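Local structure of acireductone dioxygenase (Bacillus anthracis, 4QGL) at residues A[26-32]-A[124-130]; A[37-42]-A[111-115]; A[98-102]-A[148-152]; A[119-123]-A[139-143]. The protein probably catalyses the oxygen-dependent cleavage of an acireductone in methionine salvage, giving different products with iron or nickel in its active site. All blocks are in the same frame, centred on the assembly; numbering follows the deposited sequence.

Interaction 1. Residues A[26-32]-A[124-130]; sequences FLQEEGV and GKDGTFF
Phe130 receives the edge of Phe26 on one ring face, forming a T-shaped pair. The centroids are 5.1 Å apart and the planes stand at 83°. Phe26 CE2 lies 3.8 Å above the plane of the Phe130 ring, over its centre. A methyl of Leu27 adds to this apolar centre, with CD2 4.1 Å from Phe130 CE2. Val32 CG2 comes to the rim of the same ring, near its plane. Further out, the aliphatic part of Glu30 lies alongside the ring, running the other way, and Glu30 CG is 3.6 Å from Phe130 CE1. The chain of Glu30 then bends at chi2 (-57°), which carries the carboxylate toward the turn 124-127. There Glu30 OE1 accepts a nearly straight hydrogen bond from Lys125 N (3.2 Å, 175°), on its syn side but out of the carboxylate plane. The outermost link is a salt bridge between Lys125 NZ and Glu29 OE2 (2.9 Å), at the exposed edge. Gly31, with positive phi, ends helix 20-29 in a Schellman motif; a type I turn spans Gly124 to Gly127. The contact sets the helix C terminus against the hairpin of strands 116-123 and 129-134, and Ile8 of strand 7-10 touches Phe26, Leu27 and Phe130.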
loop_
_atom_site.group_PDB
_atom_site.type_symbol
_atom_site.label_atom_id
_atom_site.label_comp_id
_atom_site.label_asym_id
_atom_site.label_seq_id
_atom_site.Cartn_x
_atom_site.Cartn_y
_atom_site.Cartn_z
ATOM N N PHE A 26 -13.251 -6.986 -8.476
ATOM C CA PHE A 26 -12.926 -5.759 -9.202
ATOM C C PHE A 26 -11.412 -5.537 -9.352
ATOM O O PHE A 26 -10.934 -5.271 -10.439
ATOM C CB PHE A 26 -13.610 -4.566 -8.542
ATOM C CG PHE A 26 -13.261 -3.265 -9.158
ATOM C CD1 PHE A 26 -13.995 -2.766 -10.222
ATOM C CD2 PHE A 26 -12.192 -2.539 -8.691
ATOM C CE1 PHE A 26 -13.679 -1.551 -10.804
ATOM C CE2 PHE A 26 -11.857 -1.333 -9.274
ATOM C CZ PHE A 26 -12.609 -0.834 -10.328
ATOM N N LEU A 27 -10.668 -5.675 -8.267
ATOM C CA LEU A 27 -9.218 -5.502 -8.299
ATOM C C LEU A 27 -8.556 -6.547 -9.187
ATOM O O LEU A 27 -7.574 -6.270 -9.869
ATOM C CB LEU A 27 -8.649 -5.558 -6.885
ATOM C CG LEU A 27 -9.086 -4.380 -6.019
ATOM C CD1 LEU A 27 -8.737 -4.582 -4.557
ATOM C CD2 LEU A 27 -8.489 -3.079 -6.532
ATOM N N GLN A 28 -9.115 -7.744 -9.188
ATOM C CA GLN A 28 -8.643 -8.838 -10.036
ATOM C C GLN A 28 -8.771 -8.485 -11.507
ATOM O O GLN A 28 -7.861 -8.715 -12.305
ATOM C CB GLN A 28 -9.514 -10.047 -9.756
ATOM C CG GLN A 28 -8.922 -11.397 -10.077
ATOM C CD GLN A 28 -9.040 -12.311 -8.883
ATOM O OE1 GLN A 28 -9.729 -11.967 -7.893
ATOM N NE2 GLN A 28 -8.340 -13.467 -8.933
ATOM N N GLU A 29 -9.921 -7.919 -11.859
ATOM C CA GLU A 29 -10.124 -7.465 -13.208
ATOM C C GLU A 29 -9.171 -6.332 -13.592
ATOM O O GLU A 29 -8.826 -6.219 -14.755
ATOM C CB GLU A 29 -11.591 -7.111 -13.452
ATOM C CG GLU A 29 -12.409 -8.335 -13.876
ATOM C CD GLU A 29 -11.978 -8.918 -15.238
ATOM O OE1 GLU A 29 -11.948 -10.170 -15.427
ATOM O OE2 GLU A 29 -11.653 -8.110 -16.147
ATOM N N GLU A 30 -8.697 -5.523 -12.643
ATOM C CA GLU A 30 -7.744 -4.436 -12.995
ATOM C C GLU A 30 -6.271 -4.814 -12.906
ATOM O O GLU A 30 -5.416 -3.989 -13.139
ATOM C CB GLU A 30 -7.963 -3.200 -12.138
ATOM C CG GLU A 30 -9.382 -2.623 -12.161
ATOM C CD GLU A 30 -9.913 -2.249 -13.545
ATOM O OE1 GLU A 30 -9.093 -2.096 -14.465
ATOM O OE2 GLU A 30 -11.155 -2.128 -13.710
ATOM N N GLY A 31 -5.983 -6.059 -12.559
ATOM C CA GLY A 31 -4.613 -6.545 -12.433
ATOM C C GLY A 31 -4.003 -6.229 -11.090
ATOM O O GLY A 31 -2.852 -6.472 -10.896
ATOM N N VAL A 32 -4.780 -5.698 -10.148
ATOM C CA VAL A 32 -4.248 -5.292 -8.838
ATOM C C VAL A 32 -4.359 -6.454 -7.821
ATOM O O VAL A 32 -5.444 -6.851 -7.408
ATOM C CB VAL A 32 -4.958 -4.000 -8.316
ATOM C CG1 VAL A 32 -4.304 -3.440 -7.057
ATOM C CG2 VAL A 32 -4.938 -2.945 -9.382
ATOM N N GLY A 124 -7.714 2.827 -14.262
ATOM C CA GLY A 124 -8.258 1.552 -14.700
ATOM C C GLY A 124 -8.079 1.345 -16.181
ATOM O O GLY A 124 -7.902 2.288 -16.947
ATOM N N LYS A 125 -8.189 0.096 -16.584
ATOM C CA LYS A 125 -7.990 -0.283 -17.968
ATOM C C LYS A 125 -8.976 0.328 -18.940
ATOM O O LYS A 125 -8.700 0.370 -20.124
ATOM C CB LYS A 125 -8.034 -1.804 -18.091
ATOM C CG LYS A 125 -9.372 -2.448 -17.785
ATOM C CD LYS A 125 -9.250 -3.932 -18.053
ATOM C CE LYS A 125 -10.094 -4.776 -17.124
ATOM N NZ LYS A 125 -10.548 -6.022 -17.824
ATOM N N ASP A 126 -10.122 0.769 -18.426
ATOM C CA ASP A 126 -11.102 1.536 -19.210
ATOM C C ASP A 126 -10.920 3.068 -19.186
ATOM O O ASP A 126 -11.729 3.782 -19.752
ATOM C CB ASP A 126 -12.546 1.146 -18.822
ATOM C CG ASP A 126 -12.947 1.612 -17.413
ATOM O OD1 ASP A 126 -12.050 1.674 -16.510
ATOM O OD2 ASP A 126 -14.178 1.893 -17.210
ATOM N N GLY A 127 -9.870 3.560 -18.531
ATOM C CA GLY A 127 -9.487 4.976 -18.590
ATOM C C GLY A 127 -9.845 5.786 -17.353
ATOM O O GLY A 127 -9.316 6.891 -17.144
ATOM N N THR A 128 -10.704 5.210 -16.509
ATOM C CA THR A 128 -11.162 5.878 -15.316
ATOM C C THR A 128 -10.371 5.518 -14.061
ATOM O O THR A 128 -10.032 4.361 -13.803
ATOM C CB THR A 128 -12.637 5.565 -15.099
ATOM O OG1 THR A 128 -13.337 5.739 -16.331
ATOM C CG2 THR A 128 -13.245 6.486 -14.051
ATOM N N PHE A 129 -10.123 6.541 -13.263
ATOM C CA PHE A 129 -9.365 6.392 -12.049
ATOM C C PHE A 129 -10.236 5.832 -10.964
ATOM O O PHE A 129 -11.416 6.178 -10.905
ATOM C CB PHE A 129 -8.790 7.733 -11.616
ATOM C CG PHE A 129 -7.421 7.991 -12.159
ATOM C CD1 PHE A 129 -7.252 8.449 -13.454
ATOM C CD2 PHE A 129 -6.299 7.712 -11.382
ATOM C CE1 PHE A 129 -5.986 8.635 -13.952
ATOM C CE2 PHE A 129 -5.030 7.897 -11.873
ATOM C CZ PHE A 129 -4.867 8.373 -13.149
ATOM N N PHE A 130 -9.668 4.949 -10.145
ATOM C CA PHE A 130 -10.368 4.521 -8.964
ATOM C C PHE A 130 -9.405 4.594 -7.790
ATOM O O PHE A 130 -8.195 4.607 -7.975
ATOM C CB PHE A 130 -10.945 3.122 -9.148
ATOM C CG PHE A 130 -9.907 2.051 -9.365
ATOM C CD1 PHE A 130 -9.591 1.626 -10.653
ATOM C CD2 PHE A 130 -9.259 1.469 -8.291
ATOM C CE1 PHE A 130 -8.632 0.668 -10.865
ATOM C CE2 PHE A 130 -8.317 0.473 -8.498
ATOM C CZ PHE A 130 -7.994 0.088 -9.785
#

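Interaction 2. Residues A[37-42]-A[111-115]; sequences WNISKL and RFIVS
Trp37 and Phe112 form an offset stack that is noticeably tilted, with the planes at 29° and the centroids 4.3 Å apart. The pair fastens the loop after strand 33-36 to strand 109-113 of the cupin fold. Trp37 CE3 sits over the centre of the Phe112 ring, whereas Phe112 CD1 lies toward the rim of the indole. Phe112 CG is trans to the backbone N (chi1 167°), and the ring reaches out to the loop. Trp37 CB also touches it, 3.6 Å from Phe112 CE1. The indole NE1 is hydrogen-bonded to Glu35, so its polar edge is satisfied outside the stack. Ile39 stands in the short 3-10 segment 39-41 and brings CD1 obliquely to the Phe112 ring, 3.9 Å from CZ. Ile39 CD1 is also 3.8 Å from Val114 O. Val114 and Ser115 form a classic beta bulge opposite Val159, where the chain turns a corner. Phe64 packs against Phe112, Ile39 and Leu42, and Ile68 and Val71 of helix 65-75 touch Trp37. Trp37 and Phe112 are buried between strand 109-113, the loop residue Phe64 and helix 65-75. At the far end Leu42 and Val114 cross at about a right angle, with Leu42 CD2 3.5 Å from Val114 CG1.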
loop_
_atom_site.group_PDB
_atom_site.type_symbol
_atom_site.label_atom_id
_atom_site.label_comp_id
_atom_site.label_asym_id
_atom_site.label_seq_id
_atom_site.Cartn_x
_atom_site.Cartn_y
_atom_site.Cartn_z
ATOM N N TRP A 37 -3.741 -9.962 5.117
ATOM C CA TRP A 37 -2.917 -10.725 6.060
ATOM C C TRP A 37 -3.449 -10.540 7.461
ATOM O O TRP A 37 -4.131 -9.540 7.760
ATOM C CB TRP A 37 -1.483 -10.242 6.042
ATOM C CG TRP A 37 -0.823 -10.428 4.754
ATOM C CD1 TRP A 37 -1.298 -11.118 3.666
ATOM C CD2 TRP A 37 0.470 -9.963 4.408
ATOM N NE1 TRP A 37 -0.363 -11.106 2.662
ATOM C CE2 TRP A 37 0.731 -10.402 3.091
ATOM C CE3 TRP A 37 1.438 -9.230 5.084
ATOM C CZ2 TRP A 37 1.917 -10.125 2.447
ATOM C CZ3 TRP A 37 2.598 -8.959 4.454
ATOM C CH2 TRP A 37 2.839 -9.401 3.137
ATOM N N ASN A 38 -3.105 -11.486 8.333
ATOM C CA ASN A 38 -3.680 -11.535 9.657
ATOM C C ASN A 38 -2.975 -10.559 10.593
ATOM O O ASN A 38 -1.939 -10.838 11.178
ATOM C CB ASN A 38 -3.667 -12.957 10.154
ATOM C CG ASN A 38 -4.296 -13.082 11.508
ATOM O OD1 ASN A 38 -5.472 -12.753 11.727
ATOM N ND2 ASN A 38 -3.514 -13.516 12.435
ATOM N N ILE A 39 -3.565 -9.372 10.684
ATOM C CA ILE A 39 -2.947 -8.220 11.365
ATOM C C ILE A 39 -3.063 -8.402 12.875
ATOM O O ILE A 39 -2.270 -7.851 13.608
ATOM C CB ILE A 39 -3.495 -6.858 10.805
ATOM C CG1 ILE A 39 -2.724 -5.648 11.341
ATOM C CG2 ILE A 39 -4.983 -6.673 11.033
ATOM C CD1 ILE A 39 -1.476 -5.351 10.542
ATOM N N SER A 40 -4.010 -9.229 13.320
ATOM C CA SER A 40 -4.140 -9.599 14.752
ATOM C C SER A 40 -2.901 -10.285 15.337
ATOM O O SER A 40 -2.741 -10.352 16.534
ATOM C CB SER A 40 -5.345 -10.521 14.987
ATOM O OG SER A 40 -5.172 -11.790 14.385
ATOM N N LYS A 41 -2.043 -10.812 14.473
ATOM C CA LYS A 41 -0.717 -11.284 14.889
ATOM C C LYS A 41 0.216 -10.219 15.417
ATOM O O LYS A 41 1.114 -10.523 16.160
ATOM C CB LYS A 41 0.027 -11.892 13.710
ATOM C CG LYS A 41 -0.246 -13.353 13.488
ATOM C CD LYS A 41 -0.082 -13.641 12.011
ATOM C CE LYS A 41 1.321 -13.272 11.556
ATOM N NZ LYS A 41 1.593 -13.910 10.237
ATOM N N LEU A 42 0.075 -8.999 14.951
ATOM C CA LEU A 42 0.998 -7.957 15.318
ATOM C C LEU A 42 0.877 -7.728 16.802
ATOM O O LEU A 42 -0.217 -7.589 17.320
ATOM C CB LEU A 42 0.689 -6.664 14.546
ATOM C CG LEU A 42 1.741 -5.541 14.591
ATOM C CD1 LEU A 42 2.927 -5.848 13.692
ATOM C CD2 LEU A 42 1.138 -4.197 14.203
ATOM N N ARG A 111 2.882 -2.817 -1.313
ATOM C CA ARG A 111 2.870 -2.205 0.009
ATOM C C ARG A 111 1.964 -3.040 0.901
ATOM O O ARG A 111 0.937 -3.520 0.434
ATOM C CB ARG A 111 2.347 -0.749 -0.054
ATOM C CG ARG A 111 3.242 0.247 -0.799
ATOM C CD ARG A 111 4.609 0.430 -0.123
ATOM N NE ARG A 111 5.465 1.379 -0.844
ATOM C CZ ARG A 111 6.188 1.084 -1.914
ATOM N NH1 ARG A 111 6.194 -0.140 -2.408
ATOM N NH2 ARG A 111 6.912 2.017 -2.489
ATOM N N PHE A 112 2.337 -3.239 2.164
ATOM C CA PHE A 112 1.412 -3.824 3.129
ATOM C C PHE A 112 1.197 -2.853 4.255
ATOM O O PHE A 112 2.156 -2.403 4.850
ATOM C CB PHE A 112 1.969 -5.116 3.679
ATOM C CG PHE A 112 1.249 -5.631 4.900
ATOM C CD1 PHE A 112 0.037 -6.236 4.794
ATOM C CD2 PHE A 112 1.825 -5.540 6.148
ATOM C CE1 PHE A 112 -0.604 -6.726 5.910
ATOM C CE2 PHE A 112 1.195 -6.026 7.271
ATOM C CZ PHE A 112 -0.030 -6.614 7.147
ATOM N N ILE A 113 -0.036 -2.522 4.577
ATOM C CA ILE A 113 -0.229 -1.541 5.638
ATOM C C ILE A 113 -0.205 -2.200 7.011
ATOM O O ILE A 113 -0.928 -3.177 7.262
ATOM C CB ILE A 113 -1.544 -0.773 5.479
ATOM C CG1 ILE A 113 -1.668 -0.125 4.080
ATOM C CG2 ILE A 113 -1.684 0.254 6.581
ATOM C CD1 ILE A 113 -0.371 0.333 3.451
ATOM N N VAL A 114 0.638 -1.661 7.881
ATOM C CA VAL A 114 0.702 -2.089 9.260
ATOM C C VAL A 114 -0.091 -1.199 10.172
ATOM O O VAL A 114 -0.818 -1.667 11.016
ATOM C CB VAL A 114 2.133 -2.089 9.811
ATOM C CG1 VAL A 114 2.167 -2.842 11.145
ATOM C CG2 VAL A 114 3.125 -2.741 8.844
ATOM N N SER A 115 0.081 0.106 10.019
ATOM C CA SER A 115 -0.689 1.099 10.773
ATOM C C SER A 115 -1.100 2.261 9.893
ATOM O O SER A 115 -0.518 2.446 8.840
ATOM C CB SER A 115 0.172 1.621 11.901
ATOM O OG SER A 115 0.305 0.629 12.906
#

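Interaction 3. Residues A[98-102]-A[148-152]; sequences NFQKE and HYFTL. With CD (cadmium ion), chain B.
Tyr149 lies under the backbone of 99-102 and has more surface buried here than any other residue. Tyr149 CB is 3.2 Å from Phe99 O and 3.4 Å from Gln100 O, so the loop carbonyls rest on the base of the side chain. The ring itself leads away from the loop. Beside it, Phe150 N donates to Phe99 O (2.6 Å, 156°), a hydrogen bond that ties loop to strand. Gln100 runs extended along the other end of the strand. Gln100 CG is 3.5 Å from Phe150 O, and Gln100 OE1 takes a hydrogen bond from a water (2.9 Å) that is weakly bound by Leu152 N. Glu102 closes the opposite end. Glu102 CA makes a C-H...O contact with His148 O, 3.5 Å away, while its carboxylate forms a salt bridge with Arg147. Glu102 may play a role in metal incorporation. The side chain of His148 leaves the backbone on the side away from the loop, and His148 NE2 binds a cadmium ion (2.6 Å); His103, His105, Glu109 and a water are further ligands. The loop leads from helix 92-96 toward strand 109-113. It lies along strand 148-151, an outermost strand of its sheet, whose other side pairs with strand 116-123.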
loop_
_atom_site.group_PDB
_atom_site.type_symbol
_atom_site.label_atom_id
_atom_site.label_comp_id
_atom_site.label_asym_id
_atom_site.label_seq_id
_atom_site.Cartn_x
_atom_site.Cartn_y
_atom_site.Cartn_z
ATOM N N ASN A 98 6.205 14.039 -4.497
ATOM C CA ASN A 98 6.709 13.075 -5.460
ATOM C C ASN A 98 5.750 11.926 -5.755
ATOM O O ASN A 98 5.805 11.353 -6.836
ATOM C CB ASN A 98 8.087 12.575 -5.036
ATOM C CG ASN A 98 9.100 13.698 -5.007
ATOM O OD1 ASN A 98 9.116 14.561 -5.899
ATOM N ND2 ASN A 98 9.937 13.714 -3.975
ATOM N N PHE A 99 4.870 11.569 -4.830
ATOM C CA PHE A 99 4.013 10.414 -5.097
ATOM C C PHE A 99 2.568 10.802 -5.259
ATOM O O PHE A 99 1.743 10.017 -5.709
ATOM C CB PHE A 99 4.296 9.324 -4.083
ATOM C CG PHE A 99 5.746 8.970 -4.039
ATOM C CD1 PHE A 99 6.379 8.448 -5.179
ATOM C CD2 PHE A 99 6.516 9.245 -2.925
ATOM C CE1 PHE A 99 7.741 8.154 -5.191
ATOM C CE2 PHE A 99 7.882 8.956 -2.927
ATOM C CZ PHE A 99 8.490 8.402 -4.057
ATOM N N GLN A 100 2.314 12.072 -4.977
ATOM C CA GLN A 100 1.071 12.746 -5.323
ATOM C C GLN A 100 0.888 13.033 -6.803
ATOM O O GLN A 100 -0.233 13.198 -7.247
ATOM C CB GLN A 100 0.972 14.055 -4.564
ATOM C CG GLN A 100 0.121 13.936 -3.324
ATOM C CD GLN A 100 0.408 15.013 -2.285
ATOM O OE1 GLN A 100 0.227 14.770 -1.082
ATOM N NE2 GLN A 100 0.850 16.218 -2.733
ATOM N N LYS A 101 1.972 13.119 -7.563
ATOM C CA LYS A 101 1.849 13.283 -9.017
ATOM C C LYS A 101 1.723 11.951 -9.733
ATOM O O LYS A 101 2.318 10.942 -9.309
ATOM C CB LYS A 101 3.027 14.039 -9.559
ATOM C CG LYS A 101 3.120 15.458 -9.026
ATOM C CD LYS A 101 4.454 16.044 -9.458
ATOM C CE LYS A 101 4.498 17.550 -9.320
ATOM N NZ LYS A 101 5.644 18.089 -10.100
ATOM N N GLU A 102 0.952 11.933 -10.814
ATOM C CA GLU A 102 0.733 10.704 -11.543
ATOM C C GLU A 102 2.054 10.246 -12.147
ATOM O O GLU A 102 2.727 10.979 -12.861
ATOM C CB GLU A 102 -0.297 10.924 -12.634
ATOM C CG GLU A 102 -0.678 9.689 -13.434
ATOM C CD GLU A 102 -1.461 10.029 -14.707
ATOM O OE1 GLU A 102 -1.011 9.672 -15.815
ATOM O OE2 GLU A 102 -2.527 10.672 -14.607
ATOM N N HIS A 148 -0.589 5.868 -11.677
ATOM C CA HIS A 148 -1.187 5.975 -10.358
ATOM C C HIS A 148 -0.560 7.123 -9.558
ATOM O O HIS A 148 0.468 7.626 -9.964
ATOM C CB HIS A 148 -1.057 4.637 -9.611
ATOM C CG HIS A 148 0.341 4.242 -9.309
ATOM N ND1 HIS A 148 1.198 3.763 -10.268
ATOM C CD2 HIS A 148 1.052 4.286 -8.161
ATOM C CE1 HIS A 148 2.381 3.530 -9.729
ATOM N NE2 HIS A 148 2.327 3.857 -8.452
ATOM N N TYR A 149 -1.189 7.573 -8.473
ATOM C CA TYR A 149 -0.509 8.391 -7.473
ATOM C C TYR A 149 -0.939 7.978 -6.062
ATOM O O TYR A 149 -1.778 7.070 -5.898
ATOM C CB TYR A 149 -0.701 9.881 -7.725
ATOM C CG TYR A 149 -2.115 10.303 -7.894
ATOM C CD1 TYR A 149 -2.713 10.245 -9.140
ATOM C CD2 TYR A 149 -2.861 10.763 -6.823
ATOM C CE1 TYR A 149 -4.033 10.638 -9.324
ATOM C CE2 TYR A 149 -4.181 11.128 -6.983
ATOM C CZ TYR A 149 -4.768 11.066 -8.239
ATOM O OH TYR A 149 -6.080 11.422 -8.454
ATOM N N PHE A 150 -0.322 8.581 -5.043
ATOM C CA PHE A 150 -0.544 8.177 -3.645
ATOM C C PHE A 150 -0.918 9.355 -2.750
ATOM O O PHE A 150 -0.448 10.465 -2.908
ATOM C CB PHE A 150 0.684 7.433 -3.041
ATOM C CG PHE A 150 0.466 6.951 -1.596
ATOM C CD1 PHE A 150 -0.234 5.793 -1.343
ATOM C CD2 PHE A 150 0.951 7.661 -0.516
ATOM C CE1 PHE A 150 -0.461 5.360 -0.039
ATOM C CE2 PHE A 150 0.725 7.244 0.780
ATOM C CZ PHE A 150 0.030 6.088 1.025
ATOM N N THR A 151 -1.748 9.089 -1.758
ATOM C CA THR A 151 -2.181 10.160 -0.884
ATOM C C THR A 151 -2.355 9.579 0.513
ATOM O O THR A 151 -2.793 8.434 0.695
ATOM C CB THR A 151 -3.491 10.774 -1.427
ATOM O OG1 THR A 151 -3.204 11.724 -2.479
ATOM C CG2 THR A 151 -4.240 11.461 -0.363
ATOM N N LEU A 152 -1.991 10.346 1.514
ATOM C CA LEU A 152 -2.440 10.017 2.829
ATOM C C LEU A 152 -3.881 10.446 3.013
ATOM O O LEU A 152 -4.456 11.169 2.245
ATOM C CB LEU A 152 -1.581 10.681 3.878
ATOM C CG LEU A 152 -0.107 10.323 3.818
ATOM C CD1 LEU A 152 0.700 11.333 4.607
ATOM C CD2 LEU A 152 0.082 8.919 4.364
HETATM CD CD CD B . 4.305 4.843 -7.082
HETATM O O HOH W 1 -1.234 13.591 1.080
HETATM O O HOH W 2 3.101 5.886 -5.354
#

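Interaction 4. Residues A[119-123]-A[139-143]; sequences IFAIE and LISVP
Ile122 reaches across the interior toward Val142 and Ile140. Its CB branches two ways. CG2, trans to the backbone N, turns toward the Phe130 ring, with 4.0 Å between Ile122 CG2 and Phe130 CZ. CG1 takes the place beside the backbone N (chi1 -60°) and passes close to His148. It carries CD1 inward. This terminal methyl is the atom that meets the other strand: Ile122 CD1 is 4.1 Å from Val142 CG2 and 4.4 Å from Ile140 CD1. The side chains of Ile122 and Val142 meet at a slant.

Two residues earlier, Phe120 makes the second half of the contact. Val142 CG2 stands over one face of its ring, displaced toward the rim and 4.3 Å from Phe120 CD1. Ile140 CG2 approaches the ring obliquely, 4.2 Å from Phe120 CD2. One valine methyl thus touches both Phe120 and Ile122. All four side chains are buried, and the touching atoms are carbon throughout.

The strands do not pair. The axes of the short strand segments come no closer than 10.0 Å and are inclined at 32°, a spacing filled by side chains from two facing sheets, as in a cupin barrel. The metal site is close: Phe120 packs on Glu109 and His148, and the nearest atom of its side chain is about 4 Å from a bound cadmium ion. Strand 116-123 is flanked in its sheet by strands 129-134 and 148-151, and strand 138-142 in the other by strands 33-36 and 109-113.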
loop_
_atom_site.group_PDB
_atom_site.type_symbol
_atom_site.label_atom_id
_atom_site.label_comp_id
_atom_site.label_asym_id
_atom_site.label_seq_id
_atom_site.Cartn_x
_atom_site.Cartn_y
_atom_site.Cartn_z
ATOM N N ILE A 119 -4.149 6.004 0.380
ATOM C CA ILE A 119 -5.021 5.850 -0.766
ATOM C C ILE A 119 -4.155 5.718 -1.997
ATOM O O ILE A 119 -3.360 6.591 -2.266
ATOM C CB ILE A 119 -5.957 7.055 -0.997
ATOM C CG1 ILE A 119 -6.791 7.399 0.236
ATOM C CG2 ILE A 119 -6.941 6.710 -2.118
ATOM C CD1 ILE A 119 -7.264 8.840 0.264
ATOM N N PHE A 120 -4.325 4.641 -2.750
ATOM C CA PHE A 120 -3.769 4.586 -4.081
ATOM C C PHE A 120 -4.812 4.916 -5.114
ATOM O O PHE A 120 -5.900 4.358 -5.096
ATOM C CB PHE A 120 -3.235 3.210 -4.388
ATOM C CG PHE A 120 -1.804 3.037 -3.969
ATOM C CD1 PHE A 120 -0.797 3.580 -4.733
ATOM C CD2 PHE A 120 -1.459 2.335 -2.816
ATOM C CE1 PHE A 120 0.515 3.451 -4.354
ATOM C CE2 PHE A 120 -0.146 2.206 -2.440
ATOM C CZ PHE A 120 0.838 2.766 -3.214
ATOM N N ALA A 121 -4.465 5.794 -6.046
ATOM C CA ALA A 121 -5.384 6.168 -7.122
ATOM C C ALA A 121 -4.874 5.571 -8.424
ATOM O O ALA A 121 -3.836 5.993 -8.929
ATOM C CB ALA A 121 -5.487 7.700 -7.243
ATOM N N ILE A 122 -5.625 4.634 -8.997
ATOM C CA ILE A 122 -5.116 3.839 -10.115
ATOM C C ILE A 122 -5.986 4.035 -11.337
ATOM O O ILE A 122 -7.230 4.046 -11.259
ATOM C CB ILE A 122 -4.992 2.350 -9.729
ATOM C CG1 ILE A 122 -4.024 2.204 -8.561
ATOM C CG2 ILE A 122 -4.433 1.535 -10.890
ATOM C CD1 ILE A 122 -4.360 1.066 -7.618
ATOM N N GLU A 123 -5.314 4.236 -12.464
ATOM C CA GLU A 123 -5.990 4.419 -13.742
ATOM C C GLU A 123 -6.407 3.036 -14.169
ATOM O O GLU A 123 -5.563 2.179 -14.390
ATOM C CB GLU A 123 -5.065 5.046 -14.785
ATOM C CG GLU A 123 -5.695 5.315 -16.137
ATOM C CD GLU A 123 -4.727 6.045 -17.088
ATOM O OE1 GLU A 123 -3.643 5.479 -17.393
ATOM O OE2 GLU A 123 -5.016 7.203 -17.532
ATOM N N LEU A 139 -2.527 -5.890 1.958
ATOM C CA LEU A 139 -1.406 -5.875 1.003
ATOM C C LEU A 139 -1.942 -5.686 -0.367
ATOM O O LEU A 139 -2.855 -6.405 -0.753
ATOM C CB LEU A 139 -0.588 -7.152 1.004
ATOM C CG LEU A 139 0.554 -7.083 -0.037
ATOM C CD1 LEU A 139 1.820 -7.610 0.528
ATOM C CD2 LEU A 139 0.231 -7.787 -1.331
ATOM N N ILE A 140 -1.306 -4.747 -1.082
ATOM C CA ILE A 140 -1.708 -4.392 -2.437
ATOM C C ILE A 140 -0.518 -4.407 -3.353
ATOM O O ILE A 140 0.565 -3.990 -2.940
ATOM C CB ILE A 140 -2.385 -2.994 -2.529
ATOM C CG1 ILE A 140 -2.804 -2.740 -3.966
ATOM C CG2 ILE A 140 -1.492 -1.843 -2.085
ATOM C CD1 ILE A 140 -3.517 -1.447 -4.126
ATOM N N SER A 141 -0.694 -4.895 -4.584
ATOM C CA SER A 141 0.363 -4.748 -5.581
ATOM C C SER A 141 -0.149 -4.034 -6.803
ATOM O O SER A 141 -1.093 -4.465 -7.468
ATOM C CB SER A 141 1.033 -6.061 -6.019
ATOM O OG SER A 141 1.939 -5.789 -7.105
ATOM N N VAL A 142 0.540 -2.947 -7.095
ATOM C CA VAL A 142 0.178 -2.090 -8.128
ATOM C C VAL A 142 1.067 -2.426 -9.304
ATOM O O VAL A 142 2.280 -2.213 -9.241
ATOM C CB VAL A 142 0.383 -0.640 -7.684
ATOM C CG1 VAL A 142 0.281 0.304 -8.877
ATOM C CG2 VAL A 142 -0.623 -0.266 -6.597
ATOM N N PRO A 143 0.463 -2.921 -10.397
ATOM C CA PRO A 143 1.183 -3.472 -11.545
ATOM C C PRO A 143 2.083 -2.489 -12.305
ATOM O O PRO A 143 1.867 -1.272 -12.333
ATOM C CB PRO A 143 0.080 -3.987 -12.477
ATOM C CG PRO A 143 -1.173 -3.340 -12.029
ATOM C CD PRO A 143 -0.989 -2.806 -10.637
#

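From the N terminus, interaction 1 opens first, at the end of helix 20-29, and closes its loop at the turn before strand 129-134. Interaction 2 is nested within it, running from 37-42 to 111-115. Interaction 3 opens at 98-102, before interaction 2 has closed, and ends at 148-152, so it crosses interactions 1 and 2. Interaction 4 follows interaction 2 in series. It lies inside the loop of interaction 3 and crosses interaction 1. Strands 116-123 and 129-134 are neighbours, joining interactions 4 and 1; strands 109-113 and 138-142 likewise join 2 and 4. Interaction 4 spans the two sheets, while the others attach a helix end and two loops around them.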